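PDB 7AM1: protein SSD1, which binds mRNA, including untranslated regions, as a non-enzymatic pseudonuclease of the RNase II family and is implicated in translational repression and control of the G1 phase. Local coordinates for residues Thr583-Phe588 and Asp605-Gly610; Lys590-Phe595 and Phe599-Ala604; Leu612-Asp617 and Val621-Leu626. One frame throughout, in Å; residues are numbered along the deposited sequence.

Contact 1: Thr583-Phe588 and Asp605-Gly610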
ATOM      1  N   THR A 583      20.132   6.703   5.372  1.00 54.95           N
ATOM      2  CA  THR A 583      20.291   7.396   4.097  1.00 55.85           C
ATOM      3  C   THR A 583      18.961   7.949   3.600  1.00 55.67           C
ATOM      4  O   THR A 583      18.894   9.083   3.112  1.00 56.72           O
ATOM      5  CB  THR A 583      20.899   6.462   3.047  1.00 55.56           C
ATOM      6  OG1 THR A 583      20.085   5.291   2.904  1.00 54.14           O
ATOM      7  CG2 THR A 583      22.309   6.056   3.446  1.00 56.90           C
ATOM      8  N   LYS A 584      17.886   7.167   3.721  1.00 54.45           N
ATOM      9  CA  LYS A 584      16.583   7.644   3.268  1.00 53.74           C
ATOM     10  C   LYS A 584      16.045   8.745   4.173  1.00 51.10           C
ATOM     11  O   LYS A 584      15.362   9.659   3.694  1.00 48.60           O
ATOM     12  CB  LYS A 584      15.602   6.477   3.182  1.00 56.12           C
ATOM     13  CG  LYS A 584      16.058   5.395   2.211  1.00 59.28           C
ATOM     14  CD  LYS A 584      14.965   4.383   1.919  1.00 60.64           C
ATOM     15  CE  LYS A 584      15.365   3.474   0.764  1.00 62.41           C
ATOM     16  NZ  LYS A 584      14.351   2.412   0.510  1.00 62.38           N
ATOM     17  N   MET A 585      16.336   8.687   5.474  1.00 50.91           N
ATOM     18  CA  MET A 585      15.953   9.791   6.344  1.00 50.67           C
ATOM     19  C   MET A 585      16.731  11.048   5.977  1.00 50.10           C
ATOM     20  O   MET A 585      16.172  12.150   5.954  1.00 50.23           O
ATOM     21  CB  MET A 585      16.178   9.422   7.809  1.00 51.73           C
ATOM     22  CG  MET A 585      15.786  10.528   8.778  1.00 52.20           C
ATOM     23  SD  MET A 585      14.044  10.980   8.633  1.00 51.73           S
ATOM     24  CE  MET A 585      13.292   9.672   9.601  1.00 52.84           C
ATOM     25  N   ALA A 586      18.023  10.894   5.674  1.00 48.03           N
ATOM     26  CA  ALA A 586      18.836  12.037   5.275  1.00 47.81           C
ATOM     27  C   ALA A 586      18.341  12.644   3.968  1.00 48.72           C
ATOM     28  O   ALA A 586      18.415  13.864   3.785  1.00 48.27           O
ATOM     29  CB  ALA A 586      20.300  11.610   5.153  1.00 47.46           C
ATOM     30  N   SER A 587      17.829  11.816   3.054  1.00 52.54           N
ATOM     31  CA  SER A 587      17.253  12.338   1.818  1.00 55.00           C
ATOM     32  C   SER A 587      15.948  13.070   2.098  1.00 52.60           C
ATOM     33  O   SER A 587      15.711  14.165   1.576  1.00 52.95           O
ATOM     34  CB  SER A 587      17.022  11.200   0.824  1.00 58.02           C
ATOM     35  OG  SER A 587      18.221  10.488   0.578  1.00 61.49           O
ATOM     36  N   PHE A 588      15.087  12.467   2.921  1.00 48.48           N
ATOM     37  CA  PHE A 588      13.826  13.102   3.289  1.00 45.26           C
ATOM     38  C   PHE A 588      14.069  14.449   3.954  1.00 44.76           C
ATOM     39  O   PHE A 588      13.395  15.440   3.644  1.00 44.45           O
ATOM     40  CB  PHE A 588      13.031  12.179   4.215  1.00 43.79           C
ATOM     41  CG  PHE A 588      11.815  12.825   4.811  1.00 42.76           C
ATOM     42  CD1 PHE A 588      10.647  12.940   4.080  1.00 41.75           C
ATOM     43  CD2 PHE A 588      11.838  13.316   6.105  1.00 43.78           C
ATOM     44  CE1 PHE A 588       9.523  13.537   4.626  1.00 41.54           C
ATOM     45  CE2 PHE A 588      10.715  13.914   6.659  1.00 43.66           C
ATOM     46  CZ  PHE A 588       9.558  14.025   5.916  1.00 42.25           C
ATOM     47  N   ASP A 605       8.340  11.005  17.046  1.00 51.74           N
ATOM     48  CA  ASP A 605       7.651  12.031  17.819  1.00 50.93           C
ATOM     49  C   ASP A 605       7.727  13.391  17.135  1.00 49.21           C
ATOM     50  O   ASP A 605       6.705  13.967  16.749  1.00 48.45           O
ATOM     51  CB  ASP A 605       8.268  12.073  19.225  1.00 53.69           C
ATOM     52  CG  ASP A 605       7.612  13.089  20.135  1.00 56.69           C
ATOM     53  OD1 ASP A 605       7.233  14.172  19.653  1.00 57.97           O
ATOM     54  OD2 ASP A 605       7.494  12.812  21.347  1.00 58.34           O
ATOM     55  N   GLU A 606       8.939  13.929  16.989  1.00 49.83           N
ATOM     56  CA  GLU A 606       9.082  15.284  16.469  1.00 51.92           C
ATOM     57  C   GLU A 606       8.813  15.349  14.971  1.00 50.60           C
ATOM     58  O   GLU A 606       8.311  16.365  14.478  1.00 52.12           O
ATOM     59  CB  GLU A 606      10.478  15.816  16.785  1.00 56.50           C
ATOM     60  CG  GLU A 606      10.750  15.943  18.281  1.00 61.06           C
ATOM     61  CD  GLU A 606       9.813  16.925  18.961  1.00 64.59           C
ATOM     62  OE1 GLU A 606       9.314  17.845  18.280  1.00 65.44           O
ATOM     63  OE2 GLU A 606       9.561  16.768  20.174  1.00 66.35           O
ATOM     64  N   LEU A 607       9.130  14.284  14.235  1.00 48.05           N
ATOM     65  CA  LEU A 607       8.913  14.288  12.793  1.00 47.76           C
ATOM     66  C   LEU A 607       7.425  14.385  12.471  1.00 46.87           C
ATOM     67  O   LEU A 607       7.001  15.232  11.676  1.00 46.12           O
ATOM     68  CB  LEU A 607       9.530  13.031  12.177  1.00 48.41           C
ATOM     69  CG  LEU A 607       9.853  13.090  10.682  1.00 49.93           C
ATOM     70  CD1 LEU A 607      10.718  11.901  10.273  1.00 50.86           C
ATOM     71  CD2 LEU A 607       8.575  13.141   9.867  1.00 49.43           C
ATOM     72  N   ILE A 608       6.615  13.529  13.099  1.00 47.45           N
ATOM     73  CA  ILE A 608       5.176  13.524  12.850  1.00 47.98           C
ATOM     74  C   ILE A 608       4.559  14.853  13.270  1.00 47.82           C
ATOM     75  O   ILE A 608       3.674  15.388  12.591  1.00 47.97           O
ATOM     76  CB  ILE A 608       4.522  12.348  13.602  1.00 50.40           C
ATOM     77  CG1 ILE A 608       4.932  11.006  12.989  1.00 52.17           C
ATOM     78  CG2 ILE A 608       2.999  12.501  13.635  1.00 49.81           C
ATOM     79  CD1 ILE A 608       4.672  10.874  11.531  1.00 53.27           C
ATOM     80  N   LYS A 609       5.005  15.400  14.404  1.00 46.80           N
ATOM     81  CA  LYS A 609       4.499  16.693  14.848  1.00 47.93           C
ATOM     82  C   LYS A 609       4.822  17.785  13.837  1.00 49.86           C
ATOM     83  O   LYS A 609       4.008  18.687  13.605  1.00 48.73           O
ATOM     84  CB  LYS A 609       5.095  17.045  16.212  1.00 49.46           C
ATOM     85  CG  LYS A 609       4.543  16.234  17.370  1.00 50.42           C
ATOM     86  CD  LYS A 609       5.135  16.708  18.689  1.00 53.03           C
ATOM     87  CE  LYS A 609       4.834  15.733  19.804  1.00 54.59           C
ATOM     88  NZ  LYS A 609       5.707  15.947  21.004  1.00 56.70           N
ATOM     89  N   GLY A 610       6.005  17.718  13.223  1.00 55.11           N
ATOM     90  CA  GLY A 610       6.360  18.706  12.218  1.00 56.36           C
ATOM     91  C   GLY A 610       5.459  18.646  11.002  1.00 53.83           C
ATOM     92  O   GLY A 610       5.041  19.680  10.474  1.00 55.67           O
TER
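In the helical part of the RNB domain, Met585 and Phe588 of helix 582-595 converge on Leu607 of helix 604-612. The helix backbones stand well apart: the closest CA atoms, those of Met585 and Leu607, are 10.6 Å from each other, so only the outer parts of side chains bridge the gap. Met585 and Leu607 meet tip to tip, with Met585 CE 3.5 Å from Leu607 CD1, a tight approach for two methyl groups. The methionine leaves its helix with CG opposite the backbone N, then bends at chi2 (60°) and chi3 (81°), which carries CE across. The other leucine methyl, CD2, lies 3.9 Å from Phe588 CE2, and the two side chains cross obliquely. Leu607 thus divides its branches, CD1 serving mainly the thioether and CD2 the ring. Tyr650 touches both Met585 and Leu607, while Phe588 and Leu607 both reach Leu627 of helix 617-629. No hydrogen bond joins the segments, and the pair buries a modest 118 Å². A leucine shared by a methionine and a phenylalanine, with helix 617-629 behind them, is apolar interhelical packing in the core of the RNB domain.

Contact 2: Lys590-Phe595 and Phe599-Ala604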
ATOM      1  N   LYS A 590      16.671  16.446   3.675  1.00 53.66           N
ATOM      2  CA  LYS A 590      17.138  17.412   2.687  1.00 56.28           C
ATOM      3  C   LYS A 590      15.977  17.967   1.873  1.00 54.72           C
ATOM      4  O   LYS A 590      15.926  19.169   1.587  1.00 55.73           O
ATOM      5  CB  LYS A 590      18.174  16.769   1.766  1.00 57.24           C
ATOM      6  CG  LYS A 590      19.438  16.329   2.481  1.00 58.37           C
ATOM      7  N   LYS A 591      15.028  17.107   1.497  1.00 50.90           N
ATOM      8  CA  LYS A 591      13.888  17.564   0.709  1.00 50.26           C
ATOM      9  C   LYS A 591      13.081  18.612   1.469  1.00 51.23           C
ATOM     10  O   LYS A 591      12.816  19.704   0.951  1.00 51.28           O
ATOM     11  CB  LYS A 591      13.006  16.374   0.325  1.00 48.55           C
ATOM     12  CG  LYS A 591      13.621  15.447  -0.713  1.00 49.29           C
ATOM     13  CD  LYS A 591      12.813  14.164  -0.855  1.00 48.91           C
ATOM     14  CE  LYS A 591      13.429  13.223  -1.877  1.00 49.05           C
ATOM     15  NZ  LYS A 591      12.605  11.993  -2.061  1.00 47.95           N
ATOM     16  N   ILE A 592      12.677  18.299   2.703  1.00 52.27           N
ATOM     17  CA  ILE A 592      11.828  19.229   3.440  1.00 51.46           C
ATOM     18  C   ILE A 592      12.595  20.495   3.798  1.00 49.80           C
ATOM     19  O   ILE A 592      11.997  21.568   3.959  1.00 50.92           O
ATOM     20  CB  ILE A 592      11.242  18.555   4.693  1.00 52.67           C
ATOM     21  CG1 ILE A 592      12.344  18.170   5.678  1.00 54.57           C
ATOM     22  CG2 ILE A 592      10.443  17.329   4.290  1.00 51.30           C
ATOM     23  CD1 ILE A 592      11.816  17.676   7.006  1.00 55.29           C
ATOM     24  N   GLN A 593      13.917  20.400   3.943  1.00 45.03           N
ATOM     25  CA  GLN A 593      14.708  21.600   4.187  1.00 48.47           C
ATOM     26  C   GLN A 593      14.751  22.481   2.944  1.00 50.74           C
ATOM     27  O   GLN A 593      14.667  23.711   3.043  1.00 49.18           O
ATOM     28  CB  GLN A 593      16.111  21.214   4.650  1.00 51.80           C
ATOM     29  CG  GLN A 593      16.152  20.763   6.103  1.00 56.85           C
ATOM     30  CD  GLN A 593      17.559  20.503   6.604  1.00 62.68           C
ATOM     31  OE1 GLN A 593      18.470  20.226   5.822  1.00 65.47           O
ATOM     32  NE2 GLN A 593      17.747  20.607   7.915  1.00 64.28           N
ATOM     33  N   ASN A 594      14.867  21.872   1.761  1.00 57.55           N
ATOM     34  CA  ASN A 594      14.740  22.643   0.531  1.00 61.68           C
ATOM     35  C   ASN A 594      13.378  23.324   0.467  1.00 61.67           C
ATOM     36  O   ASN A 594      13.263  24.459  -0.011  1.00 64.80           O
ATOM     37  CB  ASN A 594      14.945  21.746  -0.690  1.00 62.15           C
ATOM     38  CG  ASN A 594      16.365  21.225  -0.800  1.00 63.24           C
ATOM     39  OD1 ASN A 594      17.289  21.770  -0.197  1.00 64.88           O
ATOM     40  ND2 ASN A 594      16.550  20.174  -1.594  1.00 62.30           N
ATOM     41  N   PHE A 595      12.334  22.648   0.960  1.00 56.95           N
ATOM     42  CA  PHE A 595      11.011  23.256   1.018  1.00 54.97           C
ATOM     43  C   PHE A 595      10.961  24.429   1.993  1.00 57.23           C
ATOM     44  O   PHE A 595      10.058  25.266   1.888  1.00 59.35           O
ATOM     45  CB  PHE A 595       9.957  22.222   1.433  1.00 51.09           C
ATOM     46  CG  PHE A 595       9.745  21.112   0.435  1.00 47.74           C
ATOM     47  CD1 PHE A 595      10.150  21.238  -0.885  1.00 47.60           C
ATOM     48  CD2 PHE A 595       9.115  19.940   0.825  1.00 44.82           C
ATOM     49  CE1 PHE A 595       9.939  20.215  -1.790  1.00 45.92           C
ATOM     50  CE2 PHE A 595       8.904  18.916  -0.073  1.00 43.60           C
ATOM     51  CZ  PHE A 595       9.315  19.053  -1.384  1.00 44.25           C
ATOM     52  N   PHE A 599      12.147  21.349  10.791  1.00 68.50           N
ATOM     53  CA  PHE A 599      11.742  20.723  12.039  1.00 63.43           C
ATOM     54  C   PHE A 599      12.542  19.444  12.279  1.00 60.47           C
ATOM     55  O   PHE A 599      13.164  18.882  11.373  1.00 58.66           O
ATOM     56  CB  PHE A 599      10.239  20.424  12.049  1.00 61.14           C
ATOM     57  CG  PHE A 599       9.768  19.558  10.914  1.00 59.72           C
ATOM     58  CD1 PHE A 599      10.003  18.194  10.915  1.00 58.79           C
ATOM     59  CD2 PHE A 599       9.057  20.107   9.862  1.00 59.44           C
ATOM     60  CE1 PHE A 599       9.557  17.400   9.877  1.00 57.59           C
ATOM     61  CE2 PHE A 599       8.610  19.317   8.823  1.00 58.24           C
ATOM     62  CZ  PHE A 599       8.862  17.961   8.831  1.00 57.48           C
ATOM     63  N   ASP A 600      12.505  18.983  13.527  1.00 61.90           N
ATOM     64  CA  ASP A 600      13.322  17.854  13.950  1.00 64.67           C
ATOM     65  C   ASP A 600      12.783  16.554  13.364  1.00 62.19           C
ATOM     66  O   ASP A 600      11.575  16.300  13.389  1.00 61.44           O
ATOM     67  CB  ASP A 600      13.351  17.781  15.479  1.00 70.24           C
ATOM     68  CG  ASP A 600      14.096  16.562  15.999  1.00 75.13           C
ATOM     69  OD1 ASP A 600      14.835  15.926  15.218  1.00 76.55           O
ATOM     70  OD2 ASP A 600      13.933  16.236  17.195  1.00 77.31           O
ATOM     71  N   THR A 601      13.690  15.731  12.832  1.00 61.13           N
ATOM     72  CA  THR A 601      13.338  14.445  12.241  1.00 60.03           C
ATOM     73  C   THR A 601      14.036  13.283  12.938  1.00 61.38           C
ATOM     74  O   THR A 601      14.004  12.158  12.426  1.00 59.15           O
ATOM     75  CB  THR A 601      13.681  14.421  10.744  1.00 59.17           C
ATOM     76  OG1 THR A 601      15.096  14.570  10.566  1.00 60.19           O
ATOM     77  CG2 THR A 601      12.959  15.538  10.004  1.00 59.33           C
ATOM     78  N   ASN A 602      14.657  13.522  14.098  1.00 66.99           N
ATOM     79  CA  ASN A 602      15.433  12.499  14.787  1.00 69.06           C
ATOM     80  C   ASN A 602      14.571  11.457  15.492  1.00 67.59           C
ATOM     81  O   ASN A 602      15.085  10.388  15.843  1.00 70.51           O
ATOM     82  CB  ASN A 602      16.366  13.159  15.808  1.00 71.73           C
ATOM     83  N   THR A 603      13.290  11.746  15.725  1.00 60.63           N
ATOM     84  CA  THR A 603      12.370  10.795  16.331  1.00 56.23           C
ATOM     85  C   THR A 603      11.035  10.861  15.602  1.00 54.68           C
ATOM     86  O   THR A 603      10.659  11.908  15.065  1.00 54.54           O
ATOM     87  CB  THR A 603      12.130  11.069  17.826  1.00 55.43           C
ATOM     88  OG1 THR A 603      11.557  12.373  17.990  1.00 56.39           O
ATOM     89  CG2 THR A 603      13.430  10.979  18.613  1.00 55.48           C
ATOM     90  N   ALA A 604      10.321   9.733  15.585  1.00 54.71           N
ATOM     91  CA  ALA A 604       8.956   9.736  15.070  1.00 53.34           C
ATOM     92  C   ALA A 604       8.137  10.828  15.740  1.00 52.73           C
ATOM     93  O   ALA A 604       7.339  11.514  15.088  1.00 52.51           O
ATOM     94  CB  ALA A 604       8.303   8.373  15.299  1.00 52.69           C
TER
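Ile592, near the end of helix 582-595, meets Phe599 and Thr601 in the loop that leads to helix 604-612, making this the inner packing of the loop joining two consecutive helices of the RNB domain. A single methyl does the touching. Ile592 CD1 lies 3.5 Å from Phe599 CZ and 3.7 Å from Phe599 CE1, so it addresses the far end of the ring, and the two side chains cross at about a right angle. The same CD1 is 3.9 Å from Thr601 CG2, which puts the isoleucine terminus against both loop residues. Its CG1 sits between the backbone N and the carbonyl carbon (chi1 64°), the crowded position, and from there the chain runs on extended to project CD1 at the loop. No hydrogen bond crosses between the segments, which bury 107 Å² in all.

The next shell fixes the loop residues. Thr601 turns its methyl to Ile592 while its OG1 is bonded to Arg589 NH1, which also bonds to Phe599 O. An arginine one turn before Ile592 therefore holds the loop at both contact residues through one nitrogen. Further along, Thr603 occupies the N-cap of helix 604-612, its OG1 bonded to Glu606 N at the start of that helix. Around Thr601 the chain is bent by an Asx turn, in which Asp600 OD1 accepts from Asn602 N at 2.7 Å. That bond is nearly straight, with an angle of 167° at the hydrogen, yet the donor nitrogen approaches from above the carboxylate, 43° out of its plane.

Contact 3: Leu612-Asp617 and Val621-Leu626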
ATOM      1  N   LEU A 612       2.307  17.320  10.917  1.00 44.02           N
ATOM      2  CA  LEU A 612       0.952  17.690  11.312  1.00 45.45           C
ATOM      3  C   LEU A 612       0.795  19.192  11.529  1.00 47.45           C
ATOM      4  O   LEU A 612      -0.329  19.698  11.455  1.00 47.27           O
ATOM      5  CB  LEU A 612       0.550  16.925  12.577  1.00 46.70           C
ATOM      6  CG  LEU A 612       0.440  15.406  12.408  1.00 45.79           C
ATOM      7  CD1 LEU A 612       0.134  14.751  13.736  1.00 46.22           C
ATOM      8  CD2 LEU A 612      -0.623  15.030  11.390  1.00 44.26           C
ATOM      9  N   LYS A 613       1.890  19.916  11.789  1.00 50.43           N
ATOM     10  CA  LYS A 613       1.814  21.359  11.993  1.00 53.47           C
ATOM     11  C   LYS A 613       1.570  22.131  10.698  1.00 51.60           C
ATOM     12  O   LYS A 613       1.177  23.301  10.756  1.00 51.78           O
ATOM     13  CB  LYS A 613       3.113  21.885  12.617  1.00 59.04           C
ATOM     14  CG  LYS A 613       3.056  22.184  14.102  1.00 63.79           C
ATOM     15  CD  LYS A 613       3.810  23.470  14.431  1.00 67.72           C
ATOM     16  N   ILE A 614       1.801  21.513   9.542  1.00 48.28           N
ATOM     17  CA  ILE A 614       1.724  22.226   8.270  1.00 48.45           C
ATOM     18  C   ILE A 614       0.272  22.572   7.968  1.00 47.68           C
ATOM     19  O   ILE A 614      -0.586  21.687   7.862  1.00 46.51           O
ATOM     20  CB  ILE A 614       2.349  21.395   7.141  1.00 48.85           C
ATOM     21  CG1 ILE A 614       3.811  21.079   7.473  1.00 49.83           C
ATOM     22  CG2 ILE A 614       2.254  22.126   5.809  1.00 49.60           C
ATOM     23  CD1 ILE A 614       4.475  20.153   6.490  1.00 48.69           C
ATOM     24  N   LYS A 615      -0.007  23.870   7.813  1.00 49.62           N
ATOM     25  CA  LYS A 615      -1.372  24.319   7.562  1.00 53.55           C
ATOM     26  C   LYS A 615      -1.798  24.038   6.123  1.00 52.26           C
ATOM     27  O   LYS A 615      -2.940  23.634   5.876  1.00 52.38           O
ATOM     28  CB  LYS A 615      -1.501  25.816   7.863  1.00 59.48           C
ATOM     29  CG  LYS A 615      -1.093  26.229   9.275  1.00 64.17           C
ATOM     30  CD  LYS A 615       0.420  26.327   9.426  1.00 66.77           C
ATOM     31  N   ASP A 616      -0.897  24.239   5.165  1.00 51.35           N
ATOM     32  CA  ASP A 616      -1.209  24.029   3.755  1.00 49.32           C
ATOM     33  C   ASP A 616      -1.474  22.550   3.495  1.00 46.55           C
ATOM     34  O   ASP A 616      -0.571  21.715   3.613  1.00 43.93           O
ATOM     35  CB  ASP A 616      -0.061  24.546   2.894  1.00 50.29           C
ATOM     36  CG  ASP A 616      -0.383  24.517   1.416  1.00 50.88           C
ATOM     37  OD1 ASP A 616      -0.634  23.418   0.878  1.00 50.02           O
ATOM     38  OD2 ASP A 616      -0.405  25.601   0.797  1.00 52.44           O
ATOM     39  N   ASP A 617      -2.717  22.218   3.132  1.00 47.08           N
ATOM     40  CA  ASP A 617      -3.078  20.817   2.946  1.00 47.27           C
ATOM     41  C   ASP A 617      -2.215  20.156   1.878  1.00 44.45           C
ATOM     42  O   ASP A 617      -1.808  18.996   2.025  1.00 43.15           O
ATOM     43  CB  ASP A 617      -4.558  20.691   2.581  1.00 50.68           C
ATOM     44  CG  ASP A 617      -5.482  21.073   3.722  1.00 54.53           C
ATOM     45  OD1 ASP A 617      -4.994  21.280   4.856  1.00 55.70           O
ATOM     46  OD2 ASP A 617      -6.704  21.157   3.481  1.00 55.98           O
ATOM     47  N   VAL A 621       0.281  16.971   2.599  1.00 43.66           N
ATOM     48  CA  VAL A 621       0.116  15.705   1.897  1.00 44.34           C
ATOM     49  C   VAL A 621       1.385  15.350   1.137  1.00 40.89           C
ATOM     50  O   VAL A 621       1.841  14.200   1.159  1.00 39.02           O
ATOM     51  CB  VAL A 621      -1.104  15.781   0.960  1.00 49.06           C
ATOM     52  CG1 VAL A 621      -1.078  14.634  -0.053  1.00 49.86           C
ATOM     53  CG2 VAL A 621      -2.389  15.767   1.775  1.00 50.76           C
ATOM     54  N   GLY A 622       1.982  16.336   0.465  1.00 40.12           N
ATOM     55  CA  GLY A 622       3.194  16.077  -0.288  1.00 38.98           C
ATOM     56  C   GLY A 622       4.324  15.584   0.590  1.00 38.84           C
ATOM     57  O   GLY A 622       5.036  14.644   0.231  1.00 39.40           O
ATOM     58  N   ILE A 623       4.503  16.204   1.756  1.00 37.81           N
ATOM     59  CA  ILE A 623       5.571  15.775   2.653  1.00 39.21           C
ATOM     60  C   ILE A 623       5.276  14.385   3.207  1.00 38.34           C
ATOM     61  O   ILE A 623       6.190  13.567   3.374  1.00 37.27           O
ATOM     62  CB  ILE A 623       5.779  16.821   3.765  1.00 41.47           C
ATOM     63  CG1 ILE A 623       6.341  18.101   3.127  1.00 44.03           C
ATOM     64  CG2 ILE A 623       6.695  16.271   4.868  1.00 40.69           C
ATOM     65  CD1 ILE A 623       6.709  19.197   4.106  1.00 45.33           C
ATOM     66  N   GLU A 624       4.003  14.075   3.468  1.00 38.75           N
ATOM     67  CA  GLU A 624       3.672  12.720   3.893  1.00 38.47           C
ATOM     68  C   GLU A 624       4.027  11.710   2.806  1.00 37.33           C
ATOM     69  O   GLU A 624       4.551  10.628   3.103  1.00 36.34           O
ATOM     70  CB  GLU A 624       2.191  12.602   4.255  1.00 37.93           C
ATOM     71  CG  GLU A 624       1.837  11.236   4.849  1.00 37.13           C
ATOM     72  CD  GLU A 624       0.350  11.030   5.059  1.00 36.71           C
ATOM     73  OE1 GLU A 624      -0.435  11.965   4.790  1.00 37.01           O
ATOM     74  OE2 GLU A 624      -0.036   9.916   5.472  1.00 36.38           O
ATOM     75  N   ILE A 625       3.743  12.039   1.542  1.00 37.94           N
ATOM     76  CA  ILE A 625       4.110  11.140   0.450  1.00 37.04           C
ATOM     77  C   ILE A 625       5.609  10.869   0.483  1.00 36.09           C
ATOM     78  O   ILE A 625       6.052   9.718   0.411  1.00 36.30           O
ATOM     79  CB  ILE A 625       3.665  11.718  -0.909  1.00 39.06           C
ATOM     80  CG1 ILE A 625       2.139  11.647  -1.049  1.00 38.57           C
ATOM     81  CG2 ILE A 625       4.339  10.965  -2.058  1.00 40.37           C
ATOM     82  CD1 ILE A 625       1.575  12.464  -2.216  1.00 38.98           C
ATOM     83  N   LEU A 626       6.413  11.927   0.629  1.00 35.35           N
ATOM     84  CA  LEU A 626       7.862  11.757   0.690  1.00 37.16           C
ATOM     85  C   LEU A 626       8.269  10.873   1.864  1.00 36.24           C
ATOM     86  O   LEU A 626       9.130   9.994   1.723  1.00 36.37           O
ATOM     87  CB  LEU A 626       8.542  13.122   0.788  1.00 40.43           C
ATOM     88  CG  LEU A 626       8.335  14.064  -0.402  1.00 42.71           C
ATOM     89  CD1 LEU A 626       9.028  15.393  -0.157  1.00 44.56           C
ATOM     90  CD2 LEU A 626       8.826  13.438  -1.691  1.00 43.38           C
TER
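The chain of 612-617 leaves helix 604-612, passes through a short loop and enters helix 617-629, so that Asp617 and Val621 lie one turn apart in the new helix, their CA atoms separated by 6.1 Å. Val621 N donates to Asp617 O at 3.0 Å with an angle of 161° at the hydrogen, a backbone bond of the opening turn. Val621 also lays a methyl against that acceptor: with CG1 opposite the backbone N (chi1 165°), CG2 falls beside that N and comes to 3.3 Å from Asp617 O. Just ahead, Asp616 occupies the N-cap and its OD1 accepts from Val619 N. Arg620 ties the loop to the turn, pairing through NH2 with Asp617 OD1 in a salt bridge and donating from NH1 to Ile614 O. The apolar link is a single methyl pair, Ile614 CD1 and Ile623 CD1, only 3.4 Å apart, tighter than usual van der Waals contact. Both isoleucines are extended beyond CG1, so only their terminal methyls approach. Ile614 also touches Tyr597, and Ile623 reaches Phe588 of helix 582-595. The Asp616 N-cap, opening helix 617-629 directly after a short loop, marks a capped turn between consecutive helices of the RNB domain.

Contacts 1 and 2 are close neighbours, their centres about 5 Å apart; contact 3 lies about 12 Å from the centre of each. Contact 2 falls between the two segments of contact 1 in sequence and shares helix 582-595 with it. The two touch where Gly610 CA of contact 1 lies 3.7 Å from Phe599 CG of contact 2. Contact 3 follows both along the chain, but its helix packs on the same first helix. From contact 1, Phe588 CE1 is 3.6 Å from Ile623 O. From contact 2, Ile592 CG2 is 3.9 Å from Ile623 CG2. Phe595 CE2, also of contact 2, is 3.5 Å from Leu626 CD1. Together the three contacts describe one continuous piece of packing among three successive helices.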